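Local coordinates for zinc-binding protein TroA (Treponema pallidum, PDB 1K0F) that binds zinc with high affinity and specificity in the periplasm and delivers it to the membrane permease of the TroABC transporter for import into the cytoplasm, at residues P3-T8 / G22-K27; I9-D14 / G258-M263; K17-G22 / R130-R135; V80-T85 / K115-S120. One frame throughout, in Å; residues are numbered along the deposited sequence.

Contact 1 (P3-T8 / G22-K27)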
loop_
_atom_site.group_PDB
_atom_site.type_symbol
_atom_site.label_atom_id
_atom_site.label_comp_id
_atom_site.label_asym_id
_atom_site.label_seq_id
_atom_site.Cartn_x
_atom_site.Cartn_y
_atom_site.Cartn_z
ATOM N N PRO A 3 24.186 10.345 -2.726
ATOM C CA PRO A 3 23.101 11.088 -2.062
ATOM C C PRO A 3 22.132 10.244 -1.238
ATOM O O PRO A 3 21.821 9.102 -1.587
ATOM C CB PRO A 3 22.387 11.783 -3.213
ATOM C CG PRO A 3 22.657 10.903 -4.371
ATOM C CD PRO A 3 24.068 10.449 -4.189
ATOM N N LEU A 4 21.645 10.827 -0.147
ATOM C CA LEU A 4 20.732 10.148 0.749
ATOM C C LEU A 4 19.280 10.327 0.368
ATOM O O LEU A 4 18.752 11.431 0.423
ATOM C CB LEU A 4 20.921 10.661 2.173
ATOM C CG LEU A 4 19.988 10.004 3.184
ATOM C CD1 LEU A 4 20.223 8.504 3.168
ATOM C CD2 LEU A 4 20.232 10.576 4.570
ATOM N N VAL A 5 18.634 9.237 -0.027
ATOM C CA VAL A 5 17.223 9.285 -0.374
ATOM C C VAL A 5 16.521 8.708 0.839
ATOM O O VAL A 5 16.990 7.728 1.415
ATOM C CB VAL A 5 16.888 8.398 -1.593
ATOM C CG1 VAL A 5 15.368 8.274 -1.755
ATOM C CG2 VAL A 5 17.522 8.981 -2.849
ATOM N N VAL A 6 15.415 9.308 1.249
ATOM C CA VAL A 6 14.696 8.787 2.402
ATOM C C VAL A 6 13.234 8.689 2.068
ATOM O O VAL A 6 12.609 9.675 1.686
ATOM C CB VAL A 6 14.861 9.679 3.649
ATOM C CG1 VAL A 6 13.844 9.265 4.718
ATOM C CG2 VAL A 6 16.286 9.550 4.202
ATOM N N THR A 7 12.692 7.489 2.213
ATOM C CA THR A 7 11.293 7.262 1.902
ATOM C C THR A 7 10.522 6.762 3.114
ATOM O O THR A 7 11.103 6.295 4.094
ATOM C CB THR A 7 11.147 6.243 0.756
ATOM O OG1 THR A 7 11.147 4.920 1.297
ATOM C CG2 THR A 7 12.290 6.380 -0.233
ATOM N N THR A 8 9.204 6.856 3.022
ATOM C CA THR A 8 8.332 6.431 4.089
ATOM C C THR A 8 7.931 4.980 3.900
ATOM O O THR A 8 8.620 4.082 4.353
ATOM C CB THR A 8 7.092 7.316 4.119
ATOM O OG1 THR A 8 6.576 7.438 2.787
ATOM C CG2 THR A 8 7.443 8.715 4.632
ATOM N N GLY A 22 22.217 1.106 -6.524
ATOM C CA GLY A 22 23.282 1.483 -5.616
ATOM C C GLY A 22 23.827 2.859 -5.879
ATOM O O GLY A 22 24.906 3.203 -5.404
ATOM N N ASP A 23 23.084 3.650 -6.638
ATOM C CA ASP A 23 23.517 4.996 -6.950
ATOM C C ASP A 23 23.079 5.930 -5.854
ATOM O O ASP A 23 23.278 7.135 -5.936
ATOM C CB ASP A 23 22.923 5.453 -8.263
ATOM C CG ASP A 23 23.383 4.622 -9.409
ATOM O OD1 ASP A 23 24.599 4.358 -9.497
ATOM O OD2 ASP A 23 22.525 4.230 -10.217
ATOM N N VAL A 24 22.451 5.387 -4.828
ATOM C CA VAL A 24 22.033 6.229 -3.725
ATOM C C VAL A 24 22.070 5.432 -2.448
ATOM O O VAL A 24 22.162 4.208 -2.461
ATOM C CB VAL A 24 20.579 6.812 -3.913
ATOM C CG1 VAL A 24 20.429 7.412 -5.287
ATOM C CG2 VAL A 24 19.525 5.730 -3.696
ATOM N N HIS A 25 22.037 6.148 -1.340
ATOM C CA HIS A 25 21.995 5.508 -0.052
ATOM C C HIS A 25 20.513 5.644 0.228
ATOM O O HIS A 25 19.978 6.754 0.185
ATOM C CB HIS A 25 22.828 6.292 0.948
ATOM C CG HIS A 25 24.285 5.980 0.871
ATOM N ND1 HIS A 25 25.217 6.885 0.409
ATOM C CD2 HIS A 25 24.976 4.856 1.184
ATOM C CE1 HIS A 25 26.421 6.331 0.447
ATOM N NE2 HIS A 25 26.300 5.101 0.912
ATOM N N LEU A 26 19.841 4.527 0.476
ATOM C CA LEU A 26 18.409 4.566 0.712
ATOM C C LEU A 26 17.996 4.134 2.103
ATOM O O LEU A 26 18.506 3.171 2.648
ATOM C CB LEU A 26 17.697 3.698 -0.324
ATOM C CG LEU A 26 16.328 3.116 0.043
ATOM C CD1 LEU A 26 15.328 4.240 0.296
ATOM C CD2 LEU A 26 15.850 2.214 -1.091
ATOM N N LYS A 27 17.054 4.861 2.676
ATOM C CA LYS A 27 16.571 4.530 3.995
ATOM C C LYS A 27 15.050 4.418 3.980
ATOM O O LYS A 27 14.342 5.408 3.768
ATOM C CB LYS A 27 17.031 5.595 5.002
ATOM C CG LYS A 27 16.287 5.566 6.339
ATOM C CD LYS A 27 16.957 4.617 7.327
ATOM C CE LYS A 27 15.948 3.933 8.273
ATOM N NZ LYS A 27 16.165 4.352 9.682
#
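Val5 and Leu26 face each other at the middle of two neighbouring strands, 4-7 and 25-27, which run parallel with axes 4.8 Å apart. Both backbone polar atoms of Val5 are used in the pairing: its N donates to His25 O at 2.8 Å, while its O accepts from Lys27 N. The ladder is extended at one end by His25 N to Pro3 O (3.0 Å) and at the other by Thr7 N to Lys27 O (3.1 Å). Proline, which has no N-H to give, suits the first position, since in this pairing it contributes its carbonyl.

On one face Val5 sets CG2 beside its own backbone N, anti to the carbonyl carbon, where the methyl meets Val24 CB at 3.9 Å. Farther along, Thr7 CG2 touches Leu26 CD1 at 3.8 Å. The other face carries Leu4, whose CD1 sits 3.5 Å from His25 O, and Val6, which lies side by side with the aliphatic base of Lys27.

Beyond this shell, Leu121 and Leu124 of helix 107-124 pack on Val5, whereas Leu26 rests on Val16 and Lys17 of helix 10-20. Across the sheet, Leu49 packs on Val6 and Trp48 makes a cation-pi contact with Lys27. With helix 10-20 connecting the two strands, the arrangement is a classic beta-alpha-beta unit within a parallel sheet.

Contact 2 (I9-D14 / G258-M263)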
loop_
_atom_site.group_PDB
_atom_site.type_symbol
_atom_site.label_atom_id
_atom_site.label_comp_id
_atom_site.label_asym_id
_atom_site.label_seq_id
_atom_site.Cartn_x
_atom_site.Cartn_y
_atom_site.Cartn_z
ATOM N N ILE A 9 6.809 4.748 3.236
ATOM C CA ILE A 9 6.332 3.386 2.998
ATOM C C ILE A 9 7.297 2.611 2.100
ATOM O O ILE A 9 7.889 3.174 1.169
ATOM C CB ILE A 9 4.948 3.411 2.347
ATOM C CG1 ILE A 9 5.012 4.228 1.053
ATOM C CG2 ILE A 9 3.947 4.031 3.305
ATOM C CD1 ILE A 9 3.764 4.134 0.224
ATOM N N GLY A 10 7.453 1.320 2.385
ATOM C CA GLY A 10 8.367 0.493 1.615
ATOM C C GLY A 10 8.128 0.482 0.113
ATOM O O GLY A 10 9.058 0.283 -0.672
ATOM N N MET A 11 6.878 0.702 -0.283
ATOM C CA MET A 11 6.511 0.692 -1.690
ATOM C C MET A 11 7.356 1.657 -2.499
ATOM O O MET A 11 7.808 1.327 -3.596
ATOM C CB MET A 11 5.031 1.029 -1.854
ATOM C CG MET A 11 4.097 -0.130 -1.524
ATOM S SD MET A 11 3.773 -0.306 0.255
ATOM C CE MET A 11 2.443 0.812 0.431
ATOM N N ILE A 12 7.565 2.855 -1.963
ATOM C CA ILE A 12 8.372 3.871 -2.637
ATOM C C ILE A 12 9.817 3.388 -2.660
ATOM O O ILE A 12 10.486 3.431 -3.694
ATOM C CB ILE A 12 8.307 5.226 -1.886
ATOM C CG1 ILE A 12 6.862 5.737 -1.872
ATOM C CG2 ILE A 12 9.269 6.216 -2.519
ATOM C CD1 ILE A 12 6.730 7.181 -1.509
ATOM N N ALA A 13 10.279 2.924 -1.500
ATOM C CA ALA A 13 11.638 2.424 -1.338
ATOM C C ALA A 13 11.913 1.380 -2.402
ATOM O O ALA A 13 13.026 1.294 -2.933
ATOM C CB ALA A 13 11.816 1.812 0.053
ATOM N N ASP A 14 10.900 0.580 -2.722
ATOM C CA ASP A 14 11.089 -0.435 -3.729
ATOM C C ASP A 14 11.340 0.224 -5.069
ATOM O O ASP A 14 12.270 -0.140 -5.783
ATOM C CB ASP A 14 9.883 -1.345 -3.838
ATOM C CG ASP A 14 10.129 -2.497 -4.776
ATOM O OD1 ASP A 14 10.911 -3.402 -4.405
ATOM O OD2 ASP A 14 9.564 -2.491 -5.890
ATOM N N GLY A 258 8.800 -8.533 0.197
ATOM C CA GLY A 258 9.414 -7.273 0.571
ATOM C C GLY A 258 9.670 -6.349 -0.604
ATOM O O GLY A 258 10.532 -5.462 -0.561
ATOM N N THR A 259 8.924 -6.573 -1.673
ATOM C CA THR A 259 9.038 -5.748 -2.859
ATOM C C THR A 259 7.612 -5.498 -3.276
ATOM O O THR A 259 6.724 -6.282 -2.953
ATOM C CB THR A 259 9.816 -6.466 -3.995
ATOM O OG1 THR A 259 9.013 -7.513 -4.549
ATOM C CG2 THR A 259 11.108 -7.050 -3.474
ATOM N N TYR A 260 7.386 -4.387 -3.961
ATOM C CA TYR A 260 6.055 -4.049 -4.428
ATOM C C TYR A 260 5.500 -5.262 -5.146
ATOM O O TYR A 260 4.558 -5.903 -4.681
ATOM C CB TYR A 260 6.136 -2.881 -5.393
ATOM C CG TYR A 260 4.804 -2.493 -5.963
ATOM C CD1 TYR A 260 3.777 -2.052 -5.130
ATOM C CD2 TYR A 260 4.569 -2.561 -7.334
ATOM C CE1 TYR A 260 2.545 -1.687 -5.649
ATOM C CE2 TYR A 260 3.344 -2.198 -7.862
ATOM C CZ TYR A 260 2.336 -1.763 -7.016
ATOM O OH TYR A 260 1.110 -1.413 -7.530
ATOM N N VAL A 261 6.119 -5.574 -6.280
ATOM C CA VAL A 261 5.749 -6.707 -7.109
ATOM C C VAL A 261 5.334 -7.922 -6.296
ATOM O O VAL A 261 4.202 -8.389 -6.408
ATOM C CB VAL A 261 6.927 -7.102 -8.035
ATOM C CG1 VAL A 261 6.826 -8.577 -8.449
ATOM C CG2 VAL A 261 6.940 -6.194 -9.254
ATOM N N GLY A 262 6.251 -8.435 -5.483
ATOM C CA GLY A 262 5.946 -9.608 -4.684
ATOM C C GLY A 262 4.893 -9.363 -3.626
ATOM O O GLY A 262 4.040 -10.215 -3.374
ATOM N N MET A 263 4.938 -8.195 -3.002
ATOM C CA MET A 263 3.973 -7.864 -1.968
ATOM C C MET A 263 2.566 -7.990 -2.523
ATOM O O MET A 263 1.677 -8.548 -1.878
ATOM C CB MET A 263 4.181 -6.433 -1.473
ATOM C CG MET A 263 2.934 -5.813 -0.837
ATOM S SD MET A 263 2.520 -4.181 -1.490
ATOM C CE MET A 263 1.827 -3.397 -0.004
#
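Asp14 brings its carboxylate against the first turn of helix 260-273, and this is the tight half of the contact. CG is anti to the backbone N (chi1 -174°), which carries it out to 3.4 Å from Tyr260 N. The carboxylate straddles the junction, OD1 3.3 Å from Thr259 CB and OD2 3.5 Å from Tyr260 CB. The acid thus stands by the amino end of a helix, where the local field would be expected to suit a negative charge. Its OD2 is hydrogen-bonded to the hydroxyl of Tyr139 in helix 129-156. Thr259 occupies the N-cap position, its hydroxyl bonded to Ser256 O.

The other half is looser and wholly apolar. Met11 CG stands 4.1 Å from Tyr260 CD1, the two side chains crossing at about a right angle, and Met11 SD meets Met263 CE at 3.7 Å. Flexible thioether chains, both bent here, can adjust to one another and to the ring. Tyr260 is fixed at its far end by a bond from its hydroxyl to Trp104 O. The Met11 side chain lies about 5 Å from that of the zinc ligand Asp248, which places this helix-to-helix packing close to, though not touching, the zinc site, vacant in this closed, metal-free form.

Contact 3 (K17-G22 / R130-R135)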
loop_
_atom_site.group_PDB
_atom_site.type_symbol
_atom_site.label_atom_id
_atom_site.label_comp_id
_atom_site.label_asym_id
_atom_site.label_seq_id
_atom_site.Cartn_x
_atom_site.Cartn_y
_atom_site.Cartn_z
ATOM N N LYS A 17 14.909 1.545 -5.033
ATOM C CA LYS A 17 15.862 0.450 -5.180
ATOM C C LYS A 17 16.055 0.014 -6.630
ATOM O O LYS A 17 17.177 -0.070 -7.134
ATOM C CB LYS A 17 15.391 -0.752 -4.360
ATOM C CG LYS A 17 15.447 -0.526 -2.863
ATOM C CD LYS A 17 15.651 -1.815 -2.113
ATOM C CE LYS A 17 14.389 -2.210 -1.369
ATOM N NZ LYS A 17 14.614 -2.245 0.100
ATOM N N ASN A 18 14.941 -0.260 -7.293
ATOM C CA ASN A 18 14.959 -0.713 -8.672
ATOM C C ASN A 18 15.534 0.325 -9.618
ATOM O O ASN A 18 16.280 -0.023 -10.531
ATOM C CB ASN A 18 13.549 -1.087 -9.104
ATOM C CG ASN A 18 13.048 -2.339 -8.425
ATOM O OD1 ASN A 18 13.490 -3.440 -8.735
ATOM N ND2 ASN A 18 12.131 -2.179 -7.485
ATOM N N ILE A 19 15.180 1.589 -9.391
ATOM C CA ILE A 19 15.637 2.711 -10.221
ATOM C C ILE A 19 17.034 3.223 -9.873
ATOM O O ILE A 19 17.936 3.171 -10.699
ATOM C CB ILE A 19 14.666 3.921 -10.146
ATOM C CG1 ILE A 19 13.263 3.490 -10.579
ATOM C CG2 ILE A 19 15.171 5.038 -11.044
ATOM C CD1 ILE A 19 12.166 4.354 -10.049
ATOM N N ALA A 20 17.202 3.736 -8.657
ATOM C CA ALA A 20 18.502 4.255 -8.226
ATOM C C ALA A 20 19.518 3.150 -7.973
ATOM O O ALA A 20 20.717 3.337 -8.205
ATOM C CB ALA A 20 18.342 5.101 -6.965
ATOM N N GLN A 21 19.035 2.002 -7.506
ATOM C CA GLN A 21 19.909 0.885 -7.213
ATOM C C GLN A 21 20.952 1.348 -6.210
ATOM O O GLN A 21 20.608 1.931 -5.178
ATOM C CB GLN A 21 20.589 0.405 -8.485
ATOM C CG GLN A 21 19.653 0.346 -9.649
ATOM C CD GLN A 21 19.404 -1.063 -10.089
ATOM O OE1 GLN A 21 18.262 -1.521 -10.150
ATOM N NE2 GLN A 21 20.478 -1.772 -10.401
ATOM N N GLY A 22 22.217 1.106 -6.524
ATOM C CA GLY A 22 23.282 1.483 -5.616
ATOM C C GLY A 22 23.827 2.859 -5.879
ATOM O O GLY A 22 24.906 3.203 -5.404
ATOM N N ARG A 130 20.338 8.481 -17.575
ATOM C CA ARG A 130 20.332 7.342 -18.487
ATOM C C ARG A 130 20.075 6.009 -17.785
ATOM O O ARG A 130 19.191 5.245 -18.172
ATOM C CB ARG A 130 21.656 7.275 -19.247
ATOM C CG ARG A 130 21.561 6.503 -20.546
ATOM C CD ARG A 130 22.871 5.830 -20.870
ATOM N NE ARG A 130 23.971 6.786 -20.947
ATOM C CZ ARG A 130 23.956 7.869 -21.716
ATOM N NH1 ARG A 130 22.892 8.131 -22.469
ATOM N NH2 ARG A 130 24.997 8.690 -21.733
ATOM N N GLU A 131 20.857 5.730 -16.753
ATOM C CA GLU A 131 20.707 4.484 -16.015
ATOM C C GLU A 131 19.455 4.493 -15.148
ATOM O O GLU A 131 18.891 3.435 -14.870
ATOM C CB GLU A 131 21.944 4.224 -15.144
ATOM C CG GLU A 131 22.545 5.467 -14.517
ATOM C CD GLU A 131 23.610 6.095 -15.381
ATOM O OE1 GLU A 131 23.260 6.945 -16.228
ATOM O OE2 GLU A 131 24.797 5.744 -15.212
ATOM N N PHE A 132 19.023 5.674 -14.716
ATOM C CA PHE A 132 17.825 5.771 -13.894
ATOM C C PHE A 132 16.605 5.713 -14.781
ATOM O O PHE A 132 15.499 5.469 -14.312
ATOM C CB PHE A 132 17.806 7.079 -13.115
ATOM C CG PHE A 132 18.658 7.059 -11.883
ATOM C CD1 PHE A 132 19.355 5.915 -11.518
ATOM C CD2 PHE A 132 18.767 8.194 -11.087
ATOM C CE1 PHE A 132 20.146 5.900 -10.382
ATOM C CE2 PHE A 132 19.553 8.194 -9.952
ATOM C CZ PHE A 132 20.247 7.045 -9.595
ATOM N N THR A 133 16.821 5.933 -16.073
ATOM C CA THR A 133 15.732 5.910 -17.030
ATOM C C THR A 133 15.485 4.505 -17.511
ATOM O O THR A 133 14.378 3.983 -17.399
ATOM C CB THR A 133 16.040 6.785 -18.251
ATOM O OG1 THR A 133 15.841 8.161 -17.918
ATOM C CG2 THR A 133 15.121 6.421 -19.412
ATOM N N GLN A 134 16.513 3.888 -18.063
ATOM C CA GLN A 134 16.348 2.540 -18.558
ATOM C C GLN A 134 15.867 1.605 -17.442
ATOM O O GLN A 134 14.886 0.881 -17.610
ATOM C CB GLN A 134 17.654 2.053 -19.160
ATOM C CG GLN A 134 17.671 0.585 -19.385
ATOM C CD GLN A 134 18.732 -0.075 -18.558
ATOM O OE1 GLN A 134 18.441 -0.832 -17.639
ATOM N NE2 GLN A 134 19.992 0.221 -18.874
ATOM N N ARG A 135 16.545 1.629 -16.298
ATOM C CA ARG A 135 16.143 0.791 -15.173
ATOM C C ARG A 135 14.670 1.068 -14.937
ATOM O O ARG A 135 13.857 0.158 -14.833
ATOM C CB ARG A 135 16.912 1.171 -13.910
ATOM C CG ARG A 135 18.360 0.741 -13.872
ATOM C CD ARG A 135 18.953 1.113 -12.529
ATOM N NE ARG A 135 20.410 1.026 -12.477
ATOM C CZ ARG A 135 21.183 1.940 -11.897
ATOM N NH1 ARG A 135 20.630 2.999 -11.323
ATOM N NH2 ARG A 135 22.502 1.791 -11.871
#
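Ile19 and Phe132 join the end of helix 10-20, the helix of a beta-alpha-beta unit, to the first turns of the long helix 129-156. Their side chains cross at about a right angle, Ile19 CG2 resting 3.9 Å from Phe132 CB. The next residue continues the apolar patch: Ala20 CB reaches Phe132 CZ at 3.8 Å, and alanine offers a single methyl to the ring here. Leu121 of helix 107-124 packs against all three residues.

Arg135, one turn beyond Phe132, carries the polar side. Its chain is extended from CG to NE, which takes the guanidinium alongside the end of helix 10-20. There the flat group is sandwiched: Gln21 CB lies 3.7 Å above one face, over its centre, and Glu131 CB lies 4.0 Å from the opposite face. Gln21 leaves the helix with positive phi (57°) and points its side chain toward the arginine. Phe132 CE1 sits at the guanidinium edge, near its plane.

The same NH1 that makes a salt bridge with Asp23 also serves a carbonyl at the helix end, where a positive charge would be expected to suit the carbonyl end of the helix dipole: Arg135 NH1 donates to Ile19 O at 2.8 Å, N-H...O 159°, within the plane of the carbonyl.

Contact 4 (V80-T85 / K115-S120)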
loop_
_atom_site.group_PDB
_atom_site.type_symbol
_atom_site.label_atom_id
_atom_site.label_comp_id
_atom_site.label_asym_id
_atom_site.label_seq_id
_atom_site.Cartn_x
_atom_site.Cartn_y
_atom_site.Cartn_z
ATOM N N VAL A 80 9.072 15.149 -2.023
ATOM C CA VAL A 80 8.047 14.820 -2.993
ATOM C C VAL A 80 7.040 13.757 -2.556
ATOM O O VAL A 80 7.412 12.674 -2.116
ATOM C CB VAL A 80 8.713 14.369 -4.320
ATOM C CG1 VAL A 80 7.706 13.640 -5.203
ATOM C CG2 VAL A 80 9.289 15.580 -5.043
ATOM N N ALA A 81 5.762 14.103 -2.670
ATOM C CA ALA A 81 4.675 13.188 -2.361
ATOM C C ALA A 81 4.387 12.616 -3.738
ATOM O O ALA A 81 3.587 13.159 -4.495
ATOM C CB ALA A 81 3.471 13.944 -1.831
ATOM N N VAL A 82 5.086 11.537 -4.059
ATOM C CA VAL A 82 4.986 10.874 -5.354
ATOM C C VAL A 82 3.603 10.665 -5.935
ATOM O O VAL A 82 3.363 10.984 -7.102
ATOM C CB VAL A 82 5.683 9.505 -5.322
ATOM C CG1 VAL A 82 7.149 9.683 -4.956
ATOM C CG2 VAL A 82 4.990 8.593 -4.324
ATOM N N SER A 83 2.689 10.136 -5.134
ATOM C CA SER A 83 1.349 9.855 -5.627
ATOM C C SER A 83 0.422 11.047 -5.888
ATOM O O SER A 83 -0.530 10.940 -6.657
ATOM C CB SER A 83 0.692 8.856 -4.691
ATOM O OG SER A 83 1.659 7.902 -4.284
ATOM N N GLU A 84 0.694 12.188 -5.273
ATOM C CA GLU A 84 -0.150 13.338 -5.513
ATOM C C GLU A 84 0.073 13.824 -6.937
ATOM O O GLU A 84 -0.332 14.928 -7.290
ATOM C CB GLU A 84 0.166 14.457 -4.529
ATOM C CG GLU A 84 0.181 13.998 -3.095
ATOM C CD GLU A 84 -0.884 14.669 -2.265
ATOM O OE1 GLU A 84 -2.085 14.432 -2.521
ATOM O OE2 GLU A 84 -0.521 15.434 -1.350
ATOM N N THR A 85 0.745 13.015 -7.749
ATOM C CA THR A 85 0.964 13.382 -9.140
ATOM C C THR A 85 -0.087 12.638 -9.946
ATOM O O THR A 85 -0.025 12.577 -11.168
ATOM C CB THR A 85 2.374 12.988 -9.640
ATOM O OG1 THR A 85 2.507 11.560 -9.665
ATOM C CG2 THR A 85 3.431 13.581 -8.734
ATOM N N LYS A 115 6.672 6.889 -11.426
ATOM C CA LYS A 115 7.185 7.883 -12.373
ATOM C C LYS A 115 7.776 9.031 -11.566
ATOM O O LYS A 115 8.859 9.534 -11.867
ATOM C CB LYS A 115 6.057 8.406 -13.278
ATOM C CG LYS A 115 6.538 9.183 -14.508
ATOM C CD LYS A 115 5.744 10.463 -14.735
ATOM C CE LYS A 115 5.406 10.650 -16.201
ATOM N NZ LYS A 115 3.929 10.760 -16.381
ATOM N N ALA A 116 7.036 9.420 -10.530
ATOM C CA ALA A 116 7.431 10.488 -9.622
ATOM C C ALA A 116 8.761 10.131 -8.958
ATOM O O ALA A 116 9.678 10.945 -8.905
ATOM C CB ALA A 116 6.347 10.689 -8.564
ATOM N N VAL A 117 8.854 8.911 -8.447
ATOM C CA VAL A 117 10.078 8.451 -7.804
ATOM C C VAL A 117 11.255 8.556 -8.777
ATOM O O VAL A 117 12.289 9.149 -8.468
ATOM C CB VAL A 117 9.945 6.995 -7.368
ATOM C CG1 VAL A 117 11.240 6.528 -6.759
ATOM C CG2 VAL A 117 8.809 6.852 -6.375
ATOM N N TYR A 118 11.067 7.972 -9.955
ATOM C CA TYR A 118 12.081 7.982 -10.992
ATOM C C TYR A 118 12.531 9.392 -11.309
ATOM O O TYR A 118 13.721 9.688 -11.297
ATOM C CB TYR A 118 11.531 7.331 -12.257
ATOM C CG TYR A 118 12.148 7.839 -13.549
ATOM C CD1 TYR A 118 13.446 7.502 -13.889
ATOM C CD2 TYR A 118 11.413 8.613 -14.430
ATOM C CE1 TYR A 118 14.006 7.921 -15.090
ATOM C CE2 TYR A 118 11.954 9.043 -15.641
ATOM C CZ TYR A 118 13.252 8.688 -15.967
ATOM O OH TYR A 118 13.783 9.082 -17.160
ATOM N N GLU A 119 11.573 10.263 -11.600
ATOM C CA GLU A 119 11.876 11.649 -11.945
ATOM C C GLU A 119 12.485 12.446 -10.790
ATOM O O GLU A 119 13.164 13.447 -11.012
ATOM C CB GLU A 119 10.613 12.357 -12.448
ATOM C CG GLU A 119 10.316 12.098 -13.917
ATOM C CD GLU A 119 9.020 12.726 -14.368
ATOM O OE1 GLU A 119 8.709 12.634 -15.573
ATOM O OE2 GLU A 119 8.316 13.308 -13.517
ATOM N N SER A 120 12.225 12.019 -9.558
ATOM C CA SER A 120 12.775 12.698 -8.390
ATOM C C SER A 120 14.251 12.320 -8.306
ATOM O O SER A 120 15.127 13.162 -8.075
ATOM C CB SER A 120 12.060 12.232 -7.122
ATOM O OG SER A 120 10.997 13.099 -6.792
#
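Val82 O, which presses on Ala116 CB at 3.3 Å, is also the acceptor of the shortest sound polar bond here, 2.8 Å from Thr85 OG1. The hydroxyl approaches nearly along the C=O axis, with a C=O...OG1 angle of 173°, and thereby closes the turn that follows strand 78-81. Thr85 itself points toward the helix, and its OG1 and CG2 both border the Ala116 methyl.

Alanine fits at 116 because the chain passes so near: Val82 and Ala116 have their CA atoms 4.9 Å apart, and their CB atoms meet at 3.5 Å. Val82 CG1, anti to its carbonyl carbon, extends the apolar contact to Val117 CG2 at 3.6 Å, the two valines crossing at a slant. One turn farther along the helix, Ser120 OG nestles against Val80, 3.5 Å from CG2 and only slightly farther from CB and CG1. A small hydroxyl can be buried at this spot since it also makes a weak bond back to Ala116 O.

Leu56 of strand 54-57 and Ile12 of helix 10-20 add to the packing round Val82, and Val16 to that round Val117. Such a helix laid on the parallel sheet at its edge strand, 78-81, next to a crossover helix, is characteristic of layered alpha/beta folds.

In the fold
From the N terminus, contact 1 closes the first and shortest loop, pairing strand 4-7 with strand 25-28 round helix 10-20. That helix then supplies one side of two longer closures, each crossing contact 1 because its first segment lies within, or overlaps, that loop. Contact 2 spans almost the whole chain, bringing the helix start to the C-terminal helix 260-273; contact 3 nests inside it, bringing the helix end to helix 129-156. Contact 4 follows contact 1 in series and is nested within contact 3, setting helix 107-124 on the sheet's opposite edge strand. Tyr118 beside Ile19, and Ile12 beside Val82, join these contacts into one core.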